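Local coordinates for protein type II toxin-antitoxin system RelE/ParE family toxin (Pyrococcus horikoshii, PDB 1WMI) that is probably an mRNA-targeting toxin of the RelE/ParE family, belonging to a type II toxin-antitoxin system in which a partner antitoxin restrains it, at residues R25-E28 against F29-I32; R58-G62 against D63-I67. All coordinates share one frame; numbering follows the deposited sequence.

Interaction 1: residues R25-E28 against F29-I32; sequences RFLE and FRDI
Leu27 sets its CD2 methyl over one face of the Arg30 guanidinium, 3.9 Å above the plane and over its centre. The pair illustrates how side chains three residues apart on a helix can run side by side in the same direction. Arg30 sets out with CG anti to the backbone N (chi1 171°) and bends at chi3, which brings the guanidinium back alongside Asp31. There NH1 of Arg30 makes a salt bridge of 2.8 Å to OD2 of Asp31, met on the syn side but 26° out of the carboxylate plane. A second, weak bond joins Arg30 NE to Asp31 OD2 at 3.0 Å. Apolar cover on a face and a carboxylate alongside together limit rotation of the group, and its NH2 bonds to the backbone of a chain of another protein.

On another side of the helix, Glu28 and Ile32 also run alongside each other, Glu28 CG meeting Ile32 CD1 at 3.9 Å. Four successive i to i+4 backbone bonds, from Phe29 N to Arg25 O through Ile32 N to Glu28 O, hold the helical turn that brings these pairs together. Within helix 20-33, Leu27 and Arg30 face the chain of another protein, while Phe29 stands edge-to-face against Phe43 of helix 40-43 and packs beside Pro39, Ile32 touches the same short helix, and Phe26 packs on the turn between strands 54-60 and 65-71.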
loop_
_atom_site.group_PDB
_atom_site.type_symbol
_atom_site.label_atom_id
_atom_site.label_comp_id
_atom_site.label_asym_id
_atom_site.label_seq_id
_atom_site.Cartn_x
_atom_site.Cartn_y
_atom_site.Cartn_z
ATOM N N ARG A 25 6.937 -11.462 13.983
ATOM C CA ARG A 25 6.105 -10.456 13.327
ATOM C C ARG A 25 4.869 -11.114 12.711
ATOM O O ARG A 25 3.765 -10.551 12.718
ATOM C CB ARG A 25 6.926 -9.751 12.234
ATOM C CG ARG A 25 6.546 -8.292 11.973
ATOM C CD ARG A 25 7.376 -7.724 10.824
ATOM N NE ARG A 25 8.806 -7.966 11.016
ATOM C CZ ARG A 25 9.612 -7.199 11.743
ATOM N NH1 ARG A 25 10.900 -7.508 11.865
ATOM N NH2 ARG A 25 9.138 -6.113 12.332
ATOM N N PHE A 26 5.063 -12.317 12.182
ATOM C CA PHE A 26 3.964 -13.047 11.573
ATOM C C PHE A 26 2.924 -13.382 12.631
ATOM O O PHE A 26 1.723 -13.251 12.392
ATOM C CB PHE A 26 4.474 -14.329 10.904
ATOM C CG PHE A 26 3.384 -15.157 10.290
ATOM C CD1 PHE A 26 2.715 -16.121 11.036
ATOM C CD2 PHE A 26 2.996 -14.944 8.977
ATOM C CE1 PHE A 26 1.669 -16.863 10.469
ATOM C CE2 PHE A 26 1.957 -15.675 8.410
ATOM C CZ PHE A 26 1.295 -16.634 9.155
ATOM N N LEU A 27 3.391 -13.814 13.799
ATOM C CA LEU A 27 2.491 -14.151 14.889
ATOM C C LEU A 27 1.716 -12.913 15.347
ATOM O O LEU A 27 0.553 -13.025 15.732
ATOM C CB LEU A 27 3.267 -14.750 16.066
ATOM C CG LEU A 27 3.951 -16.111 15.871
ATOM C CD1 LEU A 27 4.509 -16.587 17.198
ATOM C CD2 LEU A 27 2.954 -17.135 15.346
ATOM N N GLU A 28 2.351 -11.739 15.308
ATOM C CA GLU A 28 1.647 -10.526 15.718
ATOM C C GLU A 28 0.578 -10.229 14.682
ATOM O O GLU A 28 -0.529 -9.806 15.016
ATOM C CB GLU A 28 2.579 -9.316 15.832
ATOM C CG GLU A 28 1.817 -8.086 16.325
ATOM C CD GLU A 28 2.558 -6.781 16.138
ATOM O OE1 GLU A 28 2.864 -6.418 14.979
ATOM O OE2 GLU A 28 2.821 -6.111 17.155
ATOM N N PHE A 29 0.921 -10.457 13.417
ATOM C CA PHE A 29 -0.008 -10.242 12.319
ATOM C C PHE A 29 -1.202 -11.167 12.542
ATOM O O PHE A 29 -2.341 -10.761 12.367
ATOM C CB PHE A 29 0.681 -10.545 10.986
ATOM C CG PHE A 29 -0.189 -10.339 9.780
ATOM C CD1 PHE A 29 -0.848 -9.130 9.572
ATOM C CD2 PHE A 29 -0.304 -11.338 8.818
ATOM C CE1 PHE A 29 -1.599 -8.914 8.426
ATOM C CE2 PHE A 29 -1.053 -11.133 7.666
ATOM C CZ PHE A 29 -1.701 -9.918 7.472
ATOM N N ARG A 30 -0.935 -12.407 12.941
ATOM C CA ARG A 30 -2.003 -13.369 13.219
ATOM C C ARG A 30 -2.870 -12.884 14.385
ATOM O O ARG A 30 -4.097 -12.944 14.331
ATOM C CB ARG A 30 -1.422 -14.735 13.590
ATOM C CG ARG A 30 -2.469 -15.715 14.110
ATOM C CD ARG A 30 -1.870 -16.770 15.041
ATOM N NE ARG A 30 -1.244 -16.161 16.211
ATOM C CZ ARG A 30 -0.565 -16.822 17.146
ATOM N NH1 ARG A 30 -0.038 -16.154 18.160
ATOM N NH2 ARG A 30 -0.412 -18.142 17.072
ATOM N N ASP A 31 -2.223 -12.418 15.447
ATOM C CA ASP A 31 -2.950 -11.941 16.623
ATOM C C ASP A 31 -3.851 -10.754 16.273
ATOM O O ASP A 31 -4.986 -10.659 16.740
ATOM C CB ASP A 31 -1.959 -11.547 17.730
ATOM C CG ASP A 31 -1.297 -12.754 18.381
ATOM O OD1 ASP A 31 -0.336 -12.562 19.156
ATOM O OD2 ASP A 31 -1.738 -13.894 18.132
ATOM N N ILE A 32 -3.345 -9.848 15.443
ATOM C CA ILE A 32 -4.126 -8.685 15.046
ATOM C C ILE A 32 -5.259 -9.072 14.096
ATOM O O ILE A 32 -6.375 -8.559 14.193
ATOM C CB ILE A 32 -3.221 -7.620 14.394
ATOM C CG1 ILE A 32 -2.287 -7.040 15.461
ATOM C CG2 ILE A 32 -4.069 -6.542 13.748
ATOM C CD1 ILE A 32 -1.229 -6.110 14.949
#

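Interaction 2: residues R58-G62 against D63-I67; sequences RARLG and DYRVI
Val66 pushes its CG2 methyl against the small Ala59 across the strand pair, Ala59 CB to Val66 CG2 measuring a tight 3.5 Å. Leu61 flanks the same methyl, with its CD1 at 3.8 Å from Val66 CG2, so that the valine bump sits in a shallow hollow made by an alanine and a leucine. Next along, Leu61 lies across Tyr64. Its CB stands over one face of the ring, displaced toward the rim, in a CH-pi contact 4.2 Å from the centroid of the Tyr64 ring. Tyr64 can offer that face because its CG lies between the backbone N and the carbonyl carbon (chi1 64°), which turns the ring back toward Leu61.

The opposite sheet face carries Arg58, Arg60, Arg65 and Ile67. Here the flat end of Arg60 rests on the aliphatic part of Arg65, NH1 of Arg60 lying 3.3 Å from CD of Arg65. Their guanidinium planes are almost parallel, 8° apart, and Arg58 CD presses against Arg65 CD at 3.7 Å, the two chains crossing at a slant. The gathered charges have takers: acidic side chains of a chain of another protein hold Arg58 and Arg65, while Arg60 bonds to the backbone O of Arg85 and to Asp44 of the second subunit.

Two bonds pair Ala59 with Val66, and Leu61 N reaches Tyr64 O at 3.0 Å just before the chain reverses. Gly62 takes backbone angles at which a CB would jam against the carbonyl O of Leu61 and the N of Asp63. This is the turn end of the antiparallel beta hairpin formed by strands 54-60 and 65-71, within the central sheet of a RelE/ParE-type fold.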
loop_
_atom_site.group_PDB
_atom_site.type_symbol
_atom_site.label_atom_id
_atom_site.label_comp_id
_atom_site.label_asym_id
_atom_site.label_seq_id
_atom_site.Cartn_x
_atom_site.Cartn_y
_atom_site.Cartn_z
ATOM N N ARG A 58 -3.529 -8.386 0.372
ATOM C CA ARG A 58 -2.081 -8.522 0.387
ATOM C C ARG A 58 -1.566 -7.660 1.523
ATOM O O ARG A 58 -1.803 -6.450 1.551
ATOM C CB ARG A 58 -1.431 -8.034 -0.908
ATOM C CG ARG A 58 0.093 -8.183 -0.864
ATOM C CD ARG A 58 0.814 -6.904 -1.260
ATOM N NE ARG A 58 0.422 -5.761 -0.442
ATOM C CZ ARG A 58 0.729 -4.503 -0.736
ATOM N NH1 ARG A 58 0.338 -3.517 0.059
ATOM N NH2 ARG A 58 1.423 -4.230 -1.828
ATOM N N ALA A 59 -0.867 -8.287 2.461
ATOM C CA ALA A 59 -0.306 -7.569 3.591
ATOM C C ALA A 59 1.202 -7.551 3.452
ATOM O O ALA A 59 1.805 -8.502 2.949
ATOM C CB ALA A 59 -0.700 -8.238 4.894
ATOM N N ARG A 60 1.805 -6.456 3.893
ATOM C CA ARG A 60 3.247 -6.309 3.832
ATOM C C ARG A 60 3.810 -6.396 5.255
ATOM O O ARG A 60 3.447 -5.610 6.139
ATOM C CB ARG A 60 3.601 -4.970 3.164
ATOM C CG ARG A 60 5.075 -4.801 2.826
ATOM C CD ARG A 60 5.328 -3.533 2.020
ATOM N NE ARG A 60 4.819 -3.629 0.653
ATOM C CZ ARG A 60 5.297 -4.458 -0.274
ATOM N NH1 ARG A 60 4.770 -4.468 -1.492
ATOM N NH2 ARG A 60 6.306 -5.277 0.010
ATOM N N LEU A 61 4.676 -7.379 5.484
ATOM C CA LEU A 61 5.274 -7.546 6.797
ATOM C C LEU A 61 6.724 -7.075 6.813
ATOM O O LEU A 61 7.446 -7.283 7.784
ATOM C CB LEU A 61 5.184 -9.010 7.239
ATOM C CG LEU A 61 3.863 -9.441 7.894
ATOM C CD1 LEU A 61 2.702 -9.286 6.922
ATOM C CD2 LEU A 61 3.980 -10.878 8.356
ATOM N N GLY A 62 7.142 -6.423 5.733
ATOM C CA GLY A 62 8.509 -5.938 5.649
ATOM C C GLY A 62 9.288 -6.638 4.550
ATOM O O GLY A 62 9.122 -6.329 3.367
ATOM N N ASP A 63 10.126 -7.594 4.937
ATOM C CA ASP A 63 10.939 -8.333 3.979
ATOM C C ASP A 63 10.129 -9.243 3.062
ATOM O O ASP A 63 10.663 -9.800 2.099
ATOM C CB ASP A 63 12.003 -9.159 4.704
ATOM C CG ASP A 63 12.950 -8.300 5.522
ATOM O OD1 ASP A 63 13.836 -8.856 6.202
ATOM O OD2 ASP A 63 12.809 -7.067 5.493
ATOM N N TYR A 64 8.842 -9.394 3.352
ATOM C CA TYR A 64 7.996 -10.244 2.530
ATOM C C TYR A 64 6.537 -9.816 2.588
ATOM O O TYR A 64 6.165 -8.950 3.377
ATOM C CB TYR A 64 8.145 -11.709 2.957
ATOM C CG TYR A 64 7.668 -12.005 4.359
ATOM C CD1 TYR A 64 6.395 -12.532 4.590
ATOM C CD2 TYR A 64 8.490 -11.753 5.463
ATOM C CE1 TYR A 64 5.947 -12.801 5.890
ATOM C CE2 TYR A 64 8.051 -12.016 6.764
ATOM C CZ TYR A 64 6.780 -12.539 6.969
ATOM O OH TYR A 64 6.343 -12.781 8.255
ATOM N N ARG A 65 5.723 -10.422 1.734
ATOM C CA ARG A 65 4.298 -10.117 1.665
ATOM C C ARG A 65 3.452 -11.370 1.876
ATOM O O ARG A 65 3.845 -12.472 1.479
ATOM C CB ARG A 65 3.962 -9.510 0.303
ATOM C CG ARG A 65 4.590 -8.146 0.046
ATOM C CD ARG A 65 4.446 -7.755 -1.414
ATOM N NE ARG A 65 5.270 -8.605 -2.269
ATOM C CZ ARG A 65 5.061 -8.794 -3.567
ATOM N NH1 ARG A 65 5.871 -9.586 -4.260
ATOM N NH2 ARG A 65 4.036 -8.205 -4.169
ATOM N N VAL A 66 2.295 -11.204 2.509
ATOM C CA VAL A 66 1.410 -12.334 2.731
ATOM C C VAL A 66 0.064 -12.040 2.088
ATOM O O VAL A 66 -0.471 -10.934 2.224
ATOM C CB VAL A 66 1.199 -12.624 4.246
ATOM C CG1 VAL A 66 2.538 -12.788 4.949
ATOM C CG2 VAL A 66 0.409 -11.511 4.885
ATOM N N ILE A 67 -0.467 -13.021 1.363
ATOM C CA ILE A 67 -1.770 -12.891 0.721
ATOM C C ILE A 67 -2.760 -13.784 1.460
ATOM O O ILE A 67 -2.476 -14.951 1.732
ATOM C CB ILE A 67 -1.721 -13.296 -0.766
ATOM C CG1 ILE A 67 -0.734 -12.400 -1.513
ATOM C CG2 ILE A 67 -3.101 -13.147 -1.390
ATOM C CD1 ILE A 67 -0.768 -12.574 -3.035
#

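How the interactions relate
Interaction 1 and interaction 2, with centres about 12 Å apart, are two layers of one core: helix 20-33 lies across the sheet face that bears Ala59 and Val66. Phe29 joins them, its ring pressed on both these residues so closely that the exact spacing is doubtful. Nearer the turn, Phe26 CB comes to 3.6 Å from Tyr64 OH, and Arg25 CD packs at 3.1 Å from Leu61 O. The outward surfaces share a partner: Arg58 and Arg65 of interaction 2 and Arg30 of interaction 1 all engage a chain of another protein, presumably the antitoxin, which thus meets both the helix and the far face of the hairpin.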